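Bifunctional protein PutA (Bdellovibrio bacteriovorus, PDB 5UR2) probably catalyses both steps of proline breakdown to glutamate, using a flavin-dependent proline dehydrogenase and an NAD-dependent aldehyde dehydrogenase in one chain. Local coordinates at residues I807-A812 against A817-V822; T167-D172 against P191-S196. All blocks are in the same frame, centred on the assembly; numbering follows the deposited sequence.

Contact 1: residues I807-A812 against A817-V822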
loop_
_atom_site.group_PDB
_atom_site.type_symbol
_atom_site.label_atom_id
_atom_site.label_comp_id
_atom_site.label_asym_id
_atom_site.label_seq_id
_atom_site.Cartn_x
_atom_site.Cartn_y
_atom_site.Cartn_z
ATOM N N ILE B 807 -20.686 -35.392 18.843
ATOM C CA ILE B 807 -19.252 -35.252 18.600
ATOM C C ILE B 807 -18.476 -35.942 19.713
ATOM O O ILE B 807 -18.910 -35.996 20.868
ATOM C CB ILE B 807 -18.822 -33.781 18.438
ATOM C CG1 ILE B 807 -19.042 -32.998 19.721
ATOM C CG2 ILE B 807 -19.582 -33.144 17.272
ATOM C CD1 ILE B 807 -18.520 -31.585 19.630
ATOM N N GLU B 808 -17.314 -36.479 19.356
ATOM C CA GLU B 808 -16.550 -37.345 20.241
ATOM C C GLU B 808 -15.371 -36.596 20.859
ATOM O O GLU B 808 -14.692 -35.817 20.187
ATOM C CB GLU B 808 -16.054 -38.579 19.482
ATOM C CG GLU B 808 -17.170 -39.357 18.792
ATOM C CD GLU B 808 -16.729 -40.724 18.300
ATOM O OE1 GLU B 808 -16.073 -41.466 19.073
ATOM O OE2 GLU B 808 -17.021 -41.042 17.128
ATOM N N ILE B 809 -15.129 -36.851 22.140
ATOM C CA ILE B 809 -14.039 -36.238 22.894
ATOM C C ILE B 809 -13.031 -37.336 23.218
ATOM O O ILE B 809 -13.384 -38.340 23.847
ATOM C CB ILE B 809 -14.555 -35.567 24.177
ATOM C CG1 ILE B 809 -15.654 -34.545 23.866
ATOM C CG2 ILE B 809 -13.422 -34.923 24.948
ATOM C CD1 ILE B 809 -17.068 -35.097 24.007
ATOM N N HIS B 810 -11.791 -37.165 22.783
ATOM C CA HIS B 810 -10.764 -38.176 22.984
ATOM C C HIS B 810 -9.421 -37.512 23.216
ATOM O O HIS B 810 -9.231 -36.337 22.870
ATOM C CB HIS B 810 -10.630 -39.112 21.774
ATOM C CG HIS B 810 -11.832 -39.947 21.513
ATOM N ND1 HIS B 810 -12.234 -40.958 22.361
ATOM C CD2 HIS B 810 -12.698 -39.958 20.473
ATOM C CE1 HIS B 810 -13.314 -41.537 21.867
ATOM N NE2 HIS B 810 -13.618 -40.949 20.722
ATOM N N PRO B 811 -8.446 -38.253 23.755
ATOM C CA PRO B 811 -7.055 -37.816 23.665
ATOM C C PRO B 811 -6.739 -37.397 22.240
ATOM O O PRO B 811 -7.237 -37.986 21.275
ATOM C CB PRO B 811 -6.262 -39.060 24.072
ATOM C CG PRO B 811 -7.172 -39.792 25.006
ATOM C CD PRO B 811 -8.576 -39.540 24.470
ATOM N N ALA B 812 -5.938 -36.340 22.117
ATOM C CA ALA B 812 -5.690 -35.760 20.801
ATOM C C ALA B 812 -4.988 -36.754 19.882
ATOM O O ALA B 812 -5.156 -36.705 18.660
ATOM C CB ALA B 812 -4.876 -34.467 20.956
ATOM N N ALA B 817 -10.842 -38.064 17.568
ATOM C CA ALA B 817 -11.189 -36.945 18.437
ATOM C C ALA B 817 -11.795 -35.807 17.616
ATOM O O ALA B 817 -11.177 -35.335 16.658
ATOM C CB ALA B 817 -9.950 -36.454 19.180
ATOM N N TYR B 818 -13.013 -35.378 17.968
ATOM C CA TYR B 818 -13.454 -34.075 17.484
ATOM C C TYR B 818 -12.856 -32.976 18.353
ATOM O O TYR B 818 -12.245 -32.042 17.841
ATOM C CB TYR B 818 -14.980 -33.968 17.460
ATOM C CG TYR B 818 -15.484 -32.739 16.732
ATOM C CD1 TYR B 818 -15.527 -31.489 17.356
ATOM C CD2 TYR B 818 -15.906 -32.824 15.415
ATOM C CE1 TYR B 818 -15.991 -30.365 16.678
ATOM C CE2 TYR B 818 -16.365 -31.721 14.730
ATOM C CZ TYR B 818 -16.402 -30.495 15.348
ATOM O OH TYR B 818 -16.873 -29.411 14.629
ATOM N N MET B 819 -13.006 -33.075 19.669
ATOM C CA MET B 819 -12.251 -32.232 20.578
ATOM C C MET B 819 -11.416 -33.093 21.519
ATOM O O MET B 819 -11.765 -34.246 21.820
ATOM C CB MET B 819 -13.159 -31.272 21.362
ATOM C CG MET B 819 -14.437 -31.849 21.881
ATOM S SD MET B 819 -15.493 -30.572 22.633
ATOM C CE MET B 819 -14.654 -30.302 24.187
ATOM N N GLY B 820 -10.277 -32.535 21.938
ATOM C CA GLY B 820 -9.451 -33.125 22.966
ATOM C C GLY B 820 -9.535 -32.324 24.247
ATOM O O GLY B 820 -10.542 -31.669 24.516
ATOM N N PRO B 821 -8.465 -32.318 25.037
ATOM C CA PRO B 821 -8.484 -31.629 26.333
ATOM C C PRO B 821 -8.169 -30.142 26.195
ATOM O O PRO B 821 -7.707 -29.678 25.160
ATOM C CB PRO B 821 -7.382 -32.354 27.117
ATOM C CG PRO B 821 -6.338 -32.635 26.022
ATOM C CD PRO B 821 -7.156 -32.940 24.751
ATOM N N VAL B 822 -8.416 -29.387 27.277
ATOM C CA VAL B 822 -7.932 -28.005 27.328
ATOM C C VAL B 822 -6.486 -28.025 27.821
ATOM O O VAL B 822 -5.957 -29.084 28.165
ATOM C CB VAL B 822 -8.811 -27.090 28.207
ATOM C CG1 VAL B 822 -10.191 -26.879 27.573
ATOM C CG2 VAL B 822 -8.910 -27.629 29.647
#
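Ile807 opens the contact by laying its side chain across one face of the Tyr818 ring. Both belong to the connection between helix 790-806 and helix 825-841 in the aldehyde dehydrogenase region, where the chain turns round and runs alongside itself in the same direction, making a single parallel beta bridge between Ile809 and Met819. The Tyr818 ring, with CG anti to the backbone N (chi1 -169°), lies under Ile807 CG2, which stands 4.1 Å from the ring centroid and only 11° off the normal, a clear CH-pi contact; Ile807 CD1 touches the rim at Tyr818 CD1. Ile769 and Tyr770 of helix 761-773 also meet this tyrosine. Next comes Glu808, whose carbonyl O takes two donors: Tyr818 N at 2.8 Å and, more loosely, Met819 N at 3.3 Å. Its carboxylate turns away, with OE2 salt-bridged to Lys816 and OE1 receiving His810 NE2 at 3.0 Å in an almost straight bond (172°). That bond lies in the imidazole plane but meets the carboxylate from above its own plane, and it limits how far the ring can swing. Ile809 lies side by side with Met819, CG1 against CG at 3.6 Å. His810 N closes the bridge by donating to Met819 O, nearly in line with the carbonyl bond, while His810 CB rests on Ala817 CB and the ring brings its edge up to Ala817 CA. The His810 carbonyl O faces Gly820 CA at 3.2 Å, a CA-H...O contact. Beyond it, Pro811 O touches Ala817 CB at 3.8 Å, and Ala812 N, hydrogen-bonded to Ser518 OG, comes within 4.5 Å of Pro821 CD.

Contact 2: residues T167-D172 against P191-S196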
loop_
_atom_site.group_PDB
_atom_site.type_symbol
_atom_site.label_atom_id
_atom_site.label_comp_id
_atom_site.label_asym_id
_atom_site.label_seq_id
_atom_site.Cartn_x
_atom_site.Cartn_y
_atom_site.Cartn_z
ATOM N N THR B 167 -39.635 -52.478 3.416
ATOM C CA THR B 167 -40.653 -53.440 3.835
ATOM C C THR B 167 -41.990 -53.124 3.177
ATOM O O THR B 167 -42.655 -54.007 2.623
ATOM C CB THR B 167 -40.776 -53.454 5.364
ATOM O OG1 THR B 167 -39.530 -53.864 5.945
ATOM C CG2 THR B 167 -41.876 -54.430 5.821
ATOM N N TRP B 168 -42.380 -51.854 3.202
ATOM C CA TRP B 168 -43.695 -51.451 2.718
ATOM C C TRP B 168 -43.812 -51.547 1.191
ATOM O O TRP B 168 -44.852 -51.968 0.672
ATOM C CB TRP B 168 -43.979 -50.039 3.224
ATOM C CG TRP B 168 -45.156 -49.404 2.643
ATOM C CD1 TRP B 168 -46.441 -49.511 3.078
ATOM C CD2 TRP B 168 -45.176 -48.523 1.521
ATOM N NE1 TRP B 168 -47.267 -48.753 2.288
ATOM C CE2 TRP B 168 -46.516 -48.135 1.322
ATOM C CE3 TRP B 168 -44.189 -48.019 0.664
ATOM C CZ2 TRP B 168 -46.902 -47.269 0.296
ATOM C CZ3 TRP B 168 -44.570 -47.164 -0.357
ATOM C CH2 TRP B 168 -45.918 -46.798 -0.535
ATOM N N LEU B 169 -42.771 -51.141 0.447
ATOM C CA LEU B 169 -42.828 -51.240 -1.015
ATOM C C LEU B 169 -42.782 -52.691 -1.488
ATOM O O LEU B 169 -43.503 -53.067 -2.424
ATOM C CB LEU B 169 -41.704 -50.436 -1.662
ATOM C CG LEU B 169 -42.142 -49.220 -2.469
ATOM C CD1 LEU B 169 -40.960 -48.594 -3.204
ATOM C CD2 LEU B 169 -43.230 -49.630 -3.449
ATOM N N ALA B 170 -41.927 -53.515 -0.878
ATOM C CA ALA B 170 -41.931 -54.935 -1.221
ATOM C C ALA B 170 -43.307 -55.549 -0.968
ATOM O O ALA B 170 -43.816 -56.318 -1.796
ATOM C CB ALA B 170 -40.855 -55.684 -0.429
ATOM N N LYS B 171 -43.943 -55.172 0.147
ATOM C CA LYS B 171 -45.256 -55.711 0.483
ATOM C C LYS B 171 -46.298 -55.331 -0.565
ATOM O O LYS B 171 -47.075 -56.178 -1.013
ATOM C CB LYS B 171 -45.682 -55.234 1.872
ATOM C CG LYS B 171 -47.070 -55.743 2.317
ATOM C CD LYS B 171 -47.172 -57.274 2.301
ATOM C CE LYS B 171 -46.196 -57.932 3.277
ATOM N NZ LYS B 171 -46.188 -59.423 3.133
ATOM N N ASP B 172 -46.334 -54.061 -0.968
ATOM C CA ASP B 172 -47.303 -53.664 -1.986
ATOM C C ASP B 172 -47.000 -54.330 -3.328
ATOM O O ASP B 172 -47.923 -54.704 -4.063
ATOM C CB ASP B 172 -47.339 -52.141 -2.121
ATOM C CG ASP B 172 -48.571 -51.650 -2.860
ATOM O OD1 ASP B 172 -49.639 -51.537 -2.217
ATOM O OD2 ASP B 172 -48.481 -51.369 -4.071
ATOM N N PRO B 191 -35.854 -57.805 -9.697
ATOM C CA PRO B 191 -36.663 -57.210 -8.633
ATOM C C PRO B 191 -37.593 -56.156 -9.211
ATOM O O PRO B 191 -37.207 -55.380 -10.087
ATOM C CB PRO B 191 -35.618 -56.603 -7.692
ATOM C CG PRO B 191 -34.364 -57.387 -7.978
ATOM C CD PRO B 191 -34.411 -57.723 -9.418
ATOM N N LYS B 192 -38.844 -56.163 -8.744
ATOM C CA LYS B 192 -39.783 -55.113 -9.113
ATOM C C LYS B 192 -39.607 -53.849 -8.278
ATOM O O LYS B 192 -40.142 -52.798 -8.654
ATOM C CB LYS B 192 -41.219 -55.605 -8.961
ATOM C CG LYS B 192 -41.615 -56.663 -9.949
ATOM C CD LYS B 192 -43.036 -57.113 -9.671
ATOM C CE LYS B 192 -43.365 -58.368 -10.439
ATOM N NZ LYS B 192 -42.795 -59.515 -9.683
ATOM N N VAL B 193 -38.873 -53.926 -7.166
ATOM C CA VAL B 193 -38.682 -52.807 -6.254
ATOM C C VAL B 193 -37.190 -52.549 -6.123
ATOM O O VAL B 193 -36.407 -53.485 -5.937
ATOM C CB VAL B 193 -39.312 -53.078 -4.876
ATOM C CG1 VAL B 193 -38.951 -51.955 -3.896
ATOM C CG2 VAL B 193 -40.810 -53.222 -5.004
ATOM N N ASN B 194 -36.804 -51.281 -6.225
ATOM C CA ASN B 194 -35.410 -50.866 -6.318
ATOM C C ASN B 194 -35.278 -49.590 -5.503
ATOM O O ASN B 194 -36.010 -48.629 -5.752
ATOM C CB ASN B 194 -35.030 -50.656 -7.795
ATOM C CG ASN B 194 -33.537 -50.387 -8.015
ATOM O OD1 ASN B 194 -32.947 -49.501 -7.389
ATOM N ND2 ASN B 194 -32.935 -51.128 -8.949
ATOM N N VAL B 195 -34.385 -49.575 -4.513
ATOM C CA VAL B 195 -34.200 -48.378 -3.703
ATOM C C VAL B 195 -32.734 -47.960 -3.766
ATOM O O VAL B 195 -31.829 -48.789 -3.913
ATOM C CB VAL B 195 -34.666 -48.544 -2.230
ATOM C CG1 VAL B 195 -36.078 -49.114 -2.169
ATOM C CG2 VAL B 195 -33.677 -49.363 -1.397
ATOM N N SER B 196 -32.518 -46.645 -3.710
ATOM C CA SER B 196 -31.197 -46.036 -3.714
ATOM C C SER B 196 -30.950 -45.387 -2.368
ATOM O O SER B 196 -31.842 -44.732 -1.819
ATOM C CB SER B 196 -31.057 -44.983 -4.816
ATOM O OG SER B 196 -31.101 -45.592 -6.095
#
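Residues 167-172 lie near the C-terminal end of helix 152-173, held by regular backbone bonds such as Lys171 N to Thr167 O at 3.0 Å, whereas 191-196 comes out of a loop and enters strand 194-197. The backbones come nearest at Ala170 and Val193, whose CA atoms are 6.4 Å apart, and the gap is bridged mainly by Val193 and Leu169, whose CB atoms each point toward the opposite segment. The two methyls of Val193 divide the work: CG1, anti to the backbone N (chi1 173°), takes the leucine side chain, and CG2, beside that N, faces the helix backbone. Val193 CG1 meets Leu169 CB at 3.9 Å and Leu169 CD1 at 4.0 Å, the two side chains crossing at a slant, while Val193 CG2 rests against the carbonyl Leu169 O at 3.7 Å. This is the beta-alpha-beta unit at the start of the proline dehydrogenase barrel: strand 138-144, helix 152-173 outside it, then strand 194-197, which lies next to 138-144. Val195, two residues on, also points at the helix and packs on Leu165 and Val166, one turn earlier. Asn194, between them, points away from it, and its OD1 accepts a hydrogen bond from Thr141 OG1 of the neighbouring strand 138-144. On the helix, Ala170 adds a lighter touch, its backbone N lying 4.3 Å from Val193 CG2 and its methyl packing on Val234.

Along the chain contact 2 closes long before contact 1 opens, and the two lie in different catalytic units: 167-172 and 191-196 in the barrel of the proline dehydrogenase, 807-812 and 817-822 in the aldehyde dehydrogenase. They share no helix, strand or sheet. Their centres are 42 Å apart and their nearest atoms about 24 Å, so neither touches the other. They are linked indirectly: a few residues beyond strand 194-197, Tyr203 in the following loop packs on Glu808 of contact 1. The loop of contact 1 therefore sits where the two enzymes of this bifunctional chain meet, while contact 2 lies within the barrel wall.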